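Local coordinates for 2-hydroxyisobutyryl-CoA mutase large subunit (Aquincola tertiaricarbonis, PDB 4R3U), which catalyses, with its cobalamin-binding small subunit, the interconversion of 2-hydroxyisobutyryl-CoA and (S)-3-hydroxybutyryl-CoA, at residues A[290-293]-A[294-298]; A[400-403]-A[404-408]; A[445-448]-A[449-453]; A[515-518]-A[519-522]. All coordinates share one frame; numbering follows the deposited sequence.

Contact 1 of 4, residues A[290-293]-A[294-298]; sequences DEFA and PRLAF. With 3KK (S-{(3R,5R,9R)-1-[(2R,3S,4R,5R)-5-(6-amino-9H-purin-9-yl)-4-hydroxy-3-(phosphonooxy)tetrahydrofuran-2-yl]-3,5,9-trihydroxy-8,8-dimethyl-3,5-dioxido-10,14-dioxo-2,4,6-trioxa-11,15-diaza-3lambda~5~,5lambda~5~-diphosphaheptadecan-17-yl} 2-hydroxy-2-methylpropanethioate), chain F.
F292 and A293 fold back on R295 and L296 in a short 3-10 turn, in the loop leading from helix 264-283 into strand 298-302 of the TIM barrel. R295 N donates to F292 O (3.0 Å) and L296 N to A293 O (3.1 Å). P294, lacking an N-H, contributes its ring: CD lies 3.6 Å from A293 CB, and CG 3.6 Å from D290 O. A glycine here, without the ring beside A293 CB and D290 O, would probably leave the turn freer to flex. F292 and L296 run side by side, CE2 to CD1 4.2 Å, both resting on helix 264-283; L296 CD1 also meets A293 CB. R295 goes the other way: its chain bends at CB-CG (chi2 -74°), and NH1 donates a hydrogen bond to O8A of the ligand's 3'-phosphate (2.5 Å), the phosphorus lying in the guanidinium plane at its edge. NH2 is held by N248. A297 CB touches the ligand's CDP methyl at 3.7 Å. Thus one turn keeps its hydrocarbon side inside the protein while its arginine offers positive charge to the CoA phosphate, in a pocket to which R246 also contributes.

Contact 2 of 4, residues A[400-403]-A[404-408]; sequences QQII and AEESG
Q400 and A404 make one of the last regular turns of helix 390-405, whose C-terminal end widens at S407 before the chain leaves helical angles at G408, where phi is positive. Q400 O accepts A404 N at 2.9 Å, while A404 CB sits beside the same oxygen. The Q400 amide leads away to W96, T378 and L376, tying the helix to strand 375-377 and to residues bordering it and strand 97-102, and the Q401 amide bonds to R398 and to the backbone of Q120. Q401 O takes E405 N at 2.9 Å, with E405 CB and CG packed against that oxygen. At I402 the pattern changes. Its oxygen accepts two donors, E406 N at 2.8 Å and S407 N at 3.2 Å, the first still i to i+4, the second an i to i+5 bond of pi-helical type. E406 CB lies 3.3 Å from that oxygen. This side of the helix end belongs to the subunit interface: the extended E406 reaches R360 and I478 of the second subunit, E405 forms a salt bridge with R482 of the same neighbour, and V356 of that subunit packs on I402. I403 turns instead to the inside, against helix 357-370 and W96. Its carbonyl oxygen accepts a hydrogen bond from the S407 hydroxyl, which chi1 of 76° folds back over the helix end; the modelled OG to I403 O separation of 2.4 Å is very short and its exact value doubtful.

Contact 3 of 4, residues A[445-448]-A[449-453]; sequences GTIK and LIEQG
T446 O receives I450 N at 2.8 Å, and K448 O receives Q452 N at the same 2.8 Å; L449 N to G445 O and E451 N to I447 O complete the i to i+4 ladder of helix 446-451. K448 and E451 run side by side on the exposed flank. Bends along the lysine chain place CE 3.4 Å from E451 OE1, yet NZ remains 4.7 Å from that oxygen, so any attraction between the opposite charges is probably long-range, and no salt bridge forms. From another direction I447 CG2 comes to 3.5 Å from E451 OE2. Inward, T446 CG2 meets I450 CD1 at 3.7 Å; CG2 stands opposite the backbone N about CA-CB (chi1 -61° to OG1), which turns it along the helix to I450. These two rest on M217 of helix 213-219. L449 drapes its isobutyl group beside G445 O, CB at 3.5 Å, and packs on W454 and F455. A serine in its place would probably open a gap against these two aromatic rings and weaken the join to helix 454-472. G453 N bonds back to I450 O at 3.0 Å. This is a short connecting helix, begun by an N-cap glycine and ended by a Schellman motif whose glycine also serves as N-cap of helix 454-472.

Contact 4 of 4, residues A[515-518]-A[519-522]; sequences ERDE and AKVQ
V521 CG1 covers one face of the R516 guanidinium, 4.0 Å above its plane and over its centre, while the E518 carboxylate lies at the edge. The grip is side-on: R516 NE donates to E518 OE1 and NH2 to OE2, both at 2.8 Å, the latter a salt bridge on the syn lone pair of OE2. That same oxygen is met on its anti side by Q522 NE2 at 3.2 Å, with the amide and carboxylate planes only 18° apart. Three N-H donors, two of them on OE2, thus hold the carboxylate's rotation. Here helix 518-532 begins: R516 has left helix 501-515, D517 is the N-cap, and the first turn is closed by V521 N to D517 O (3.1 Å) and Q522 N to E518 O (2.9 Å). The two donors on OE2 link the interhelix loop to the side of the new helix. R516 can lean back over V521 because CG sits between N and C at its first torsion (chi1 85°); its CD reaches V521 CG2 at 3.9 Å. NH1, beyond, forms a salt bridge with D555 in helix 553-564. On the solvent side D517 OD2 lies 3.4 Å from K520 CB.

How the contacts relate
All four contacts are local turns, but their surroundings differ: contacts 1, 2 and 3 are partly buried, while contact 4, the outermost at about 37 Å from the chain centre, lies at the surface and relies on a salt bridge and side-chain bonds. Contact 1 belongs to the barrel and touches the CoA, so its polar end serves the ligand; contact 2, about 30 Å away between centres, ends a helix whose acidic side chains serve the subunit interface. Contacts 1 and 3 both pack on helices 264-283 and 226-243, though their nearest atoms are about 12 Å apart. Contact 3 combines an apolar inner flank with an exposed charged one. Contacts 2 and 3 lie on opposite sides of the chain centre.

Contact 1 of 4, residues A[290-293]-A[294-298]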
loop_
_atom_site.group_PDB
_atom_site.type_symbol
_atom_site.label_atom_id
_atom_site.label_comp_id
_atom_site.label_asym_id
_atom_site.label_seq_id
_atom_site.Cartn_x
_atom_site.Cartn_y
_atom_site.Cartn_z
ATOM N N ASP A 290 -20.696 -33.488 -7.441
ATOM C CA ASP A 290 -20.440 -32.742 -8.678
ATOM C C ASP A 290 -21.628 -31.905 -9.204
ATOM O O ASP A 290 -21.437 -31.035 -10.056
ATOM C CB ASP A 290 -19.774 -33.634 -9.746
ATOM C CG ASP A 290 -18.397 -34.165 -9.363
ATOM O OD1 ASP A 290 -17.626 -33.420 -8.739
ATOM O OD2 ASP A 290 -18.070 -35.307 -9.748
ATOM N N GLU A 291 -22.838 -32.124 -8.651
ATOM C CA GLU A 291 -24.021 -31.343 -9.021
ATOM C C GLU A 291 -24.008 -29.958 -8.337
ATOM O O GLU A 291 -24.736 -29.072 -8.783
ATOM C CB GLU A 291 -25.318 -32.071 -8.617
ATOM C CG GLU A 291 -25.644 -33.354 -9.364
ATOM C CD GLU A 291 -27.027 -33.891 -9.037
ATOM O OE1 GLU A 291 -27.117 -35.030 -8.515
ATOM O OE2 GLU A 291 -28.021 -33.164 -9.279
ATOM N N PHE A 292 -23.236 -29.777 -7.234
ATOM C CA PHE A 292 -23.253 -28.529 -6.455
ATOM C C PHE A 292 -21.894 -27.973 -6.058
ATOM O O PHE A 292 -21.749 -26.750 -5.990
ATOM C CB PHE A 292 -24.184 -28.668 -5.223
ATOM C CG PHE A 292 -23.674 -29.596 -4.143
ATOM C CD1 PHE A 292 -23.918 -30.966 -4.208
ATOM C CD2 PHE A 292 -22.944 -29.102 -3.059
ATOM C CE1 PHE A 292 -23.429 -31.826 -3.219
ATOM C CE2 PHE A 292 -22.452 -29.964 -2.074
ATOM C CZ PHE A 292 -22.694 -31.321 -2.166
ATOM N N ALA A 293 -20.889 -28.843 -5.803
ATOM C CA ALA A 293 -19.533 -28.409 -5.440
ATOM C C ALA A 293 -18.924 -27.346 -6.367
ATOM O O ALA A 293 -18.334 -26.382 -5.836
ATOM C CB ALA A 293 -18.604 -29.582 -5.276
ATOM N N PRO A 294 -19.121 -27.409 -7.720
ATOM C CA PRO A 294 -18.567 -26.345 -8.587
ATOM C C PRO A 294 -19.040 -24.924 -8.246
ATOM O O PRO A 294 -18.285 -23.971 -8.436
ATOM C CB PRO A 294 -19.041 -26.752 -9.986
ATOM C CG PRO A 294 -19.269 -28.201 -9.910
ATOM C CD PRO A 294 -19.780 -28.451 -8.535
ATOM N N ARG A 295 -20.281 -24.809 -7.711
ATOM C CA ARG A 295 -20.950 -23.563 -7.332
ATOM C C ARG A 295 -20.780 -23.115 -5.870
ATOM O O ARG A 295 -21.198 -22.004 -5.511
ATOM C CB ARG A 295 -22.422 -23.580 -7.751
ATOM C CG ARG A 295 -22.646 -23.174 -9.210
ATOM C CD ARG A 295 -22.468 -21.677 -9.391
ATOM N NE ARG A 295 -22.157 -21.358 -10.774
ATOM C CZ ARG A 295 -21.587 -20.234 -11.182
ATOM N NH1 ARG A 295 -21.343 -20.040 -12.465
ATOM N NH2 ARG A 295 -21.266 -19.292 -10.309
ATOM N N LEU A 296 -20.122 -23.950 -5.034
ATOM C CA LEU A 296 -19.815 -23.566 -3.659
ATOM C C LEU A 296 -18.757 -22.472 -3.749
ATOM O O LEU A 296 -17.973 -22.437 -4.708
ATOM C CB LEU A 296 -19.250 -24.756 -2.848
ATOM C CG LEU A 296 -20.183 -25.924 -2.524
ATOM C CD1 LEU A 296 -19.392 -27.100 -1.979
ATOM C CD2 LEU A 296 -21.267 -25.508 -1.538
ATOM N N ALA A 297 -18.734 -21.577 -2.769
ATOM C CA ALA A 297 -17.789 -20.461 -2.710
ATOM C C ALA A 297 -17.503 -20.131 -1.254
ATOM O O ALA A 297 -18.219 -20.586 -0.344
ATOM C CB ALA A 297 -18.341 -19.244 -3.454
ATOM N N PHE A 298 -16.437 -19.364 -1.036
ATOM C CA PHE A 298 -15.926 -18.985 0.289
ATOM C C PHE A 298 -15.730 -17.482 0.441
ATOM O O PHE A 298 -15.794 -16.727 -0.537
ATOM C CB PHE A 298 -14.596 -19.719 0.541
ATOM C CG PHE A 298 -14.738 -21.214 0.572
ATOM C CD1 PHE A 298 -14.771 -21.953 -0.611
ATOM C CD2 PHE A 298 -14.886 -21.886 1.775
ATOM C CE1 PHE A 298 -14.965 -23.334 -0.583
ATOM C CE2 PHE A 298 -15.055 -23.278 1.800
ATOM C CZ PHE A 298 -15.103 -23.985 0.623
HETATM C C4 3KK F . -20.835 -8.308 7.695
HETATM C C3 3KK F . -19.804 -8.011 6.610
HETATM C C2 3KK F . -18.408 -7.906 7.220
HETATM O O3 3KK F . -20.150 -6.765 6.028
HETATM C C1 3KK F . -19.791 -9.077 5.507
HETATM O O1 3KK F . -19.884 -10.283 5.751
HETATM S S1P 3KK F . -19.628 -8.399 3.889
HETATM C C2P 3KK F . -19.689 -9.861 2.816
HETATM C C3P 3KK F . -19.850 -9.442 1.376
HETATM N N4P 3KK F . -19.796 -10.641 0.551
HETATM C C5P 3KK F . -19.449 -10.605 -0.739
HETATM O O5P 3KK F . -19.159 -9.574 -1.355
HETATM C C6P 3KK F . -19.445 -11.988 -1.396
HETATM C C7P 3KK F . -19.178 -11.918 -2.892
HETATM N N8P 3KK F . -19.086 -13.270 -3.454
HETATM C C9P 3KK F . -19.050 -13.469 -4.781
HETATM O O9P 3KK F . -19.120 -12.544 -5.592
HETATM C CAP 3KK F . -19.032 -14.953 -5.251
HETATM O OAP 3KK F . -19.843 -15.798 -4.407
HETATM C CBP 3KK F . -17.631 -15.554 -5.612
HETATM C CDP 3KK F . -17.808 -16.929 -6.274
HETATM C CEP 3KK F . -16.759 -15.742 -4.366
HETATM C CCP 3KK F . -16.887 -14.667 -6.633
HETATM O O6A 3KK F . -17.760 -14.423 -7.751
HETATM P P2A 3KK F . -17.565 -13.268 -8.815
HETATM O O4A 3KK F . -17.200 -12.018 -8.132
HETATM O O5A 3KK F . -18.759 -13.275 -9.695
HETATM O O3A 3KK F . -16.247 -13.806 -9.596
HETATM P P1A 3KK F . -16.124 -15.137 -10.551
HETATM O O1A 3KK F . -17.232 -16.105 -10.330
HETATM O O2A 3KK F . -14.739 -15.623 -10.434
HETATM O O5B 3KK F . -16.273 -14.369 -11.979
HETATM C C5B 3KK F . -17.535 -14.166 -12.652
HETATM C C4B 3KK F . -17.530 -14.887 -14.012
HETATM O O4B 3KK F . -16.306 -14.623 -14.764
HETATM C C3B 3KK F . -17.615 -16.400 -13.834
HETATM O O3B 3KK F . -18.439 -16.931 -14.900
HETATM P P3B 3KK F . -19.906 -17.562 -14.657
HETATM O O8A 3KK F . -19.622 -18.687 -13.738
HETATM O O7A 3KK F . -20.667 -16.429 -14.091
HETATM O O9A 3KK F . -20.301 -17.945 -16.034
HETATM C C2B 3KK F . -16.174 -16.854 -13.986
HETATM O O2B 3KK F . -16.084 -18.211 -14.438
HETATM C C1B 3KK F . -15.641 -15.880 -15.018
HETATM N N9A 3KK F . -14.167 -15.675 -14.902
HETATM C C8A 3KK F . -13.473 -15.141 -13.898
HETATM N N7A 3KK F . -12.184 -15.166 -14.224
HETATM C C5A 3KK F . -12.070 -15.695 -15.448
HETATM C C4A 3KK F . -13.313 -16.006 -15.870
HETATM N N3A 3KK F . -13.526 -16.565 -17.089
HETATM C C2A 3KK F . -12.441 -16.821 -17.958
HETATM N N1A 3KK F . -11.150 -16.473 -17.471
HETATM C C6A 3KK F . -11.004 -15.941 -16.239
HETATM N N6A 3KK F . -9.798 -15.615 -15.770
#

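Contact 2 of 4, residues A[400-403]-A[404-408]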
loop_
_atom_site.group_PDB
_atom_site.type_symbol
_atom_site.label_atom_id
_atom_site.label_comp_id
_atom_site.label_asym_id
_atom_site.label_seq_id
_atom_site.Cartn_x
_atom_site.Cartn_y
_atom_site.Cartn_z
ATOM N N GLN A 400 -7.794 -0.487 -5.284
ATOM C CA GLN A 400 -7.916 -1.699 -6.088
ATOM C C GLN A 400 -7.449 -1.442 -7.527
ATOM O O GLN A 400 -6.670 -2.218 -8.075
ATOM C CB GLN A 400 -9.373 -2.225 -6.032
ATOM C CG GLN A 400 -9.733 -2.878 -4.697
ATOM C CD GLN A 400 -11.035 -3.662 -4.745
ATOM O OE1 GLN A 400 -11.169 -4.658 -5.472
ATOM N NE2 GLN A 400 -12.016 -3.267 -3.933
ATOM N N GLN A 401 -7.941 -0.344 -8.123
ATOM C CA GLN A 401 -7.651 0.119 -9.497
ATOM C C GLN A 401 -6.172 0.427 -9.723
ATOM O O GLN A 401 -5.702 0.169 -10.805
ATOM C CB GLN A 401 -8.531 1.312 -9.855
ATOM C CG GLN A 401 -10.027 0.941 -9.844
ATOM C CD GLN A 401 -10.932 2.126 -9.595
ATOM O OE1 GLN A 401 -10.499 3.238 -9.241
ATOM N NE2 GLN A 401 -12.219 1.910 -9.757
ATOM N N ILE A 402 -5.436 0.922 -8.696
ATOM C CA ILE A 402 -3.998 1.164 -8.753
ATOM C C ILE A 402 -3.239 -0.171 -8.788
ATOM O O ILE A 402 -2.294 -0.321 -9.572
ATOM C CB ILE A 402 -3.537 2.145 -7.613
ATOM C CG1 ILE A 402 -3.766 3.617 -8.072
ATOM C CG2 ILE A 402 -2.055 1.943 -7.204
ATOM C CD1 ILE A 402 -3.988 4.566 -7.037
ATOM N N ILE A 403 -3.643 -1.138 -7.929
ATOM C CA ILE A 403 -3.053 -2.470 -7.866
ATOM C C ILE A 403 -3.282 -3.178 -9.192
ATOM O O ILE A 403 -2.357 -3.772 -9.748
ATOM C CB ILE A 403 -3.577 -3.265 -6.635
ATOM C CG1 ILE A 403 -3.087 -2.643 -5.331
ATOM C CG2 ILE A 403 -3.178 -4.761 -6.691
ATOM C CD1 ILE A 403 -3.790 -3.145 -4.139
ATOM N N ALA A 404 -4.508 -3.093 -9.722
ATOM C CA ALA A 404 -4.891 -3.747 -10.976
ATOM C C ALA A 404 -4.232 -3.154 -12.181
ATOM O O ALA A 404 -3.790 -3.905 -13.055
ATOM C CB ALA A 404 -6.400 -3.697 -11.153
ATOM N N GLU A 405 -4.198 -1.812 -12.272
ATOM C CA GLU A 405 -3.714 -1.155 -13.481
ATOM C C GLU A 405 -2.301 -0.586 -13.443
ATOM O O GLU A 405 -1.686 -0.491 -14.498
ATOM C CB GLU A 405 -4.721 -0.095 -13.958
ATOM C CG GLU A 405 -6.150 -0.605 -14.062
ATOM C CD GLU A 405 -7.101 0.247 -14.875
ATOM O OE1 GLU A 405 -6.715 0.707 -15.975
ATOM O OE2 GLU A 405 -8.252 0.431 -14.420
ATOM N N GLU A 406 -1.790 -0.194 -12.284
ATOM C CA GLU A 406 -0.482 0.450 -12.246
ATOM C C GLU A 406 0.690 -0.371 -11.732
ATOM O O GLU A 406 1.838 -0.069 -12.080
ATOM C CB GLU A 406 -0.567 1.779 -11.476
ATOM C CG GLU A 406 -1.511 2.800 -12.082
ATOM C CD GLU A 406 -1.288 4.180 -11.510
ATOM O OE1 GLU A 406 -0.450 4.327 -10.594
ATOM O OE2 GLU A 406 -2.006 5.109 -11.926
ATOM N N SER A 407 0.412 -1.354 -10.853
ATOM C CA SER A 407 1.423 -2.180 -10.194
ATOM C C SER A 407 2.028 -3.323 -11.050
ATOM O O SER A 407 3.120 -3.791 -10.737
ATOM C CB SER A 407 0.873 -2.725 -8.881
ATOM O OG SER A 407 -0.025 -3.795 -9.134
ATOM N N GLY A 408 1.286 -3.806 -12.041
ATOM C CA GLY A 408 1.668 -4.918 -12.916
ATOM C C GLY A 408 1.436 -6.306 -12.332
ATOM O O GLY A 408 1.569 -7.285 -13.061
#

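Contact 3 of 4, residues A[445-448]-A[449-453]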
loop_
_atom_site.group_PDB
_atom_site.type_symbol
_atom_site.label_atom_id
_atom_site.label_comp_id
_atom_site.label_asym_id
_atom_site.label_seq_id
_atom_site.Cartn_x
_atom_site.Cartn_y
_atom_site.Cartn_z
ATOM N N GLY A 445 -17.391 -34.068 15.411
ATOM C CA GLY A 445 -17.969 -33.218 14.378
ATOM C C GLY A 445 -18.192 -31.777 14.778
ATOM O O GLY A 445 -18.120 -31.416 15.955
ATOM N N THR A 446 -18.505 -30.965 13.770
ATOM C CA THR A 446 -18.692 -29.528 13.839
ATOM C C THR A 446 -19.814 -29.155 14.762
ATOM O O THR A 446 -19.570 -28.431 15.720
ATOM C CB THR A 446 -18.810 -28.962 12.416
ATOM O OG1 THR A 446 -17.607 -29.227 11.706
ATOM C CG2 THR A 446 -19.108 -27.510 12.380
ATOM N N ILE A 447 -21.037 -29.642 14.478
ATOM C CA ILE A 447 -22.254 -29.351 15.246
ATOM C C ILE A 447 -22.105 -29.610 16.729
ATOM O O ILE A 447 -22.399 -28.708 17.518
ATOM C CB ILE A 447 -23.552 -29.893 14.590
ATOM C CG1 ILE A 447 -23.731 -29.227 13.202
ATOM C CG2 ILE A 447 -24.776 -29.630 15.489
ATOM C CD1 ILE A 447 -24.866 -29.679 12.420
ATOM N N LYS A 448 -21.550 -30.774 17.106
ATOM C CA LYS A 448 -21.310 -31.132 18.512
ATOM C C LYS A 448 -20.338 -30.170 19.201
ATOM O O LYS A 448 -20.606 -29.739 20.323
ATOM C CB LYS A 448 -20.830 -32.592 18.664
ATOM C CG LYS A 448 -21.787 -33.647 18.091
ATOM C CD LYS A 448 -23.251 -33.691 18.656
ATOM C CE LYS A 448 -24.340 -33.165 17.706
ATOM N NZ LYS A 448 -24.238 -33.655 16.284
ATOM N N LEU A 449 -19.244 -29.800 18.502
ATOM C CA LEU A 449 -18.224 -28.873 18.983
ATOM C C LEU A 449 -18.754 -27.454 19.081
ATOM O O LEU A 449 -18.312 -26.717 19.962
ATOM C CB LEU A 449 -16.962 -28.953 18.109
ATOM C CG LEU A 449 -15.830 -29.902 18.547
ATOM C CD1 LEU A 449 -16.362 -31.173 19.161
ATOM C CD2 LEU A 449 -14.929 -30.240 17.376
ATOM N N ILE A 450 -19.712 -27.079 18.206
ATOM C CA ILE A 450 -20.404 -25.782 18.231
ATOM C C ILE A 450 -21.291 -25.800 19.472
ATOM O O ILE A 450 -21.278 -24.841 20.243
ATOM C CB ILE A 450 -21.205 -25.494 16.915
ATOM C CG1 ILE A 450 -20.256 -25.100 15.752
ATOM C CG2 ILE A 450 -22.290 -24.434 17.132
ATOM C CD1 ILE A 450 -20.928 -24.951 14.341
ATOM N N GLU A 451 -21.995 -26.932 19.711
ATOM C CA GLU A 451 -22.832 -27.121 20.901
ATOM C C GLU A 451 -21.999 -27.115 22.206
ATOM O O GLU A 451 -22.508 -26.699 23.245
ATOM C CB GLU A 451 -23.662 -28.404 20.788
ATOM C CG GLU A 451 -24.794 -28.329 19.775
ATOM C CD GLU A 451 -25.465 -29.647 19.417
ATOM O OE1 GLU A 451 -25.020 -30.714 19.908
ATOM O OE2 GLU A 451 -26.435 -29.610 18.624
ATOM N N GLN A 452 -20.729 -27.568 22.150
ATOM C CA GLN A 452 -19.817 -27.589 23.312
ATOM C C GLN A 452 -19.102 -26.209 23.469
ATOM O O GLN A 452 -18.392 -25.998 24.456
ATOM C CB GLN A 452 -18.755 -28.710 23.162
ATOM C CG GLN A 452 -19.261 -30.163 23.296
ATOM C CD GLN A 452 -18.234 -31.216 22.848
ATOM O OE1 GLN A 452 -17.009 -31.016 22.918
ATOM N NE2 GLN A 452 -18.702 -32.377 22.380
ATOM N N GLY A 453 -19.253 -25.329 22.465
ATOM C CA GLY A 453 -18.622 -24.016 22.396
ATOM C C GLY A 453 -17.118 -24.064 22.205
ATOM O O GLY A 453 -16.415 -23.122 22.583
#

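Contact 4 of 4, residues A[515-518]-A[519-522]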
loop_
_atom_site.group_PDB
_atom_site.type_symbol
_atom_site.label_atom_id
_atom_site.label_comp_id
_atom_site.label_asym_id
_atom_site.label_seq_id
_atom_site.Cartn_x
_atom_site.Cartn_y
_atom_site.Cartn_z
ATOM N N GLU A 515 -52.566 -4.149 0.917
ATOM C CA GLU A 515 -52.827 -4.429 -0.503
ATOM C C GLU A 515 -52.915 -5.913 -0.862
ATOM O O GLU A 515 -53.536 -6.250 -1.880
ATOM C CB GLU A 515 -51.731 -3.780 -1.376
ATOM C CG GLU A 515 -51.974 -2.316 -1.711
ATOM C CD GLU A 515 -50.854 -1.567 -2.418
ATOM O OE1 GLU A 515 -51.094 -0.400 -2.806
ATOM O OE2 GLU A 515 -49.737 -2.121 -2.560
ATOM N N ARG A 516 -52.300 -6.793 -0.055
ATOM C CA ARG A 516 -52.258 -8.223 -0.340
ATOM C C ARG A 516 -53.542 -8.994 -0.034
ATOM O O ARG A 516 -54.426 -8.504 0.691
ATOM C CB ARG A 516 -51.045 -8.880 0.352
ATOM C CG ARG A 516 -51.308 -9.276 1.802
ATOM C CD ARG A 516 -50.030 -9.638 2.512
ATOM N NE ARG A 516 -50.299 -9.967 3.906
ATOM C CZ ARG A 516 -49.366 -10.136 4.833
ATOM N NH1 ARG A 516 -48.083 -9.994 4.529
ATOM N NH2 ARG A 516 -49.708 -10.440 6.074
ATOM N N ASP A 517 -53.622 -10.222 -0.602
ATOM C CA ASP A 517 -54.699 -11.186 -0.380
ATOM C C ASP A 517 -54.327 -11.919 0.904
ATOM O O ASP A 517 -53.539 -12.868 0.864
ATOM C CB ASP A 517 -54.815 -12.169 -1.569
ATOM C CG ASP A 517 -55.993 -13.129 -1.534
ATOM O OD1 ASP A 517 -56.718 -13.157 -0.511
ATOM O OD2 ASP A 517 -56.177 -13.866 -2.518
ATOM N N GLU A 518 -54.851 -11.429 2.049
ATOM C CA GLU A 518 -54.562 -11.952 3.388
ATOM C C GLU A 518 -54.831 -13.457 3.541
ATOM O O GLU A 518 -53.965 -14.187 4.035
ATOM C CB GLU A 518 -55.303 -11.131 4.462
ATOM C CG GLU A 518 -54.587 -11.096 5.804
ATOM C CD GLU A 518 -53.144 -10.608 5.799
ATOM O OE1 GLU A 518 -52.843 -9.602 5.114
ATOM O OE2 GLU A 518 -52.317 -11.229 6.502
ATOM N N ALA A 519 -56.017 -13.904 3.081
ATOM C CA ALA A 519 -56.468 -15.295 3.113
ATOM C C ALA A 519 -55.484 -16.229 2.404
ATOM O O ALA A 519 -55.094 -17.228 3.003
ATOM C CB ALA A 519 -57.854 -15.405 2.488
ATOM N N LYS A 520 -55.055 -15.879 1.156
ATOM C CA LYS A 520 -54.112 -16.652 0.339
ATOM C C LYS A 520 -52.714 -16.709 0.975
ATOM O O LYS A 520 -52.103 -17.778 0.980
ATOM C CB LYS A 520 -54.065 -16.120 -1.102
ATOM C CG LYS A 520 -53.274 -16.993 -2.073
ATOM C CD LYS A 520 -53.855 -16.951 -3.492
ATOM C CE LYS A 520 -52.925 -17.485 -4.574
ATOM N NZ LYS A 520 -52.502 -18.906 -4.375
ATOM N N VAL A 521 -52.221 -15.576 1.533
ATOM C CA VAL A 521 -50.931 -15.497 2.211
ATOM C C VAL A 521 -50.947 -16.365 3.497
ATOM O O VAL A 521 -50.015 -17.144 3.727
ATOM C CB VAL A 521 -50.481 -14.013 2.455
ATOM C CG1 VAL A 521 -49.239 -13.912 3.370
ATOM C CG2 VAL A 521 -50.222 -13.292 1.136
ATOM N N GLN A 522 -52.018 -16.263 4.301
ATOM C CA GLN A 522 -52.145 -17.059 5.531
ATOM C C GLN A 522 -52.178 -18.554 5.277
ATOM O O GLN A 522 -51.532 -19.307 6.010
ATOM C CB GLN A 522 -53.325 -16.601 6.398
ATOM C CG GLN A 522 -53.116 -15.218 7.036
ATOM C CD GLN A 522 -51.835 -15.086 7.804
ATOM O OE1 GLN A 522 -51.446 -15.952 8.607
ATOM N NE2 GLN A 522 -51.143 -13.996 7.557
#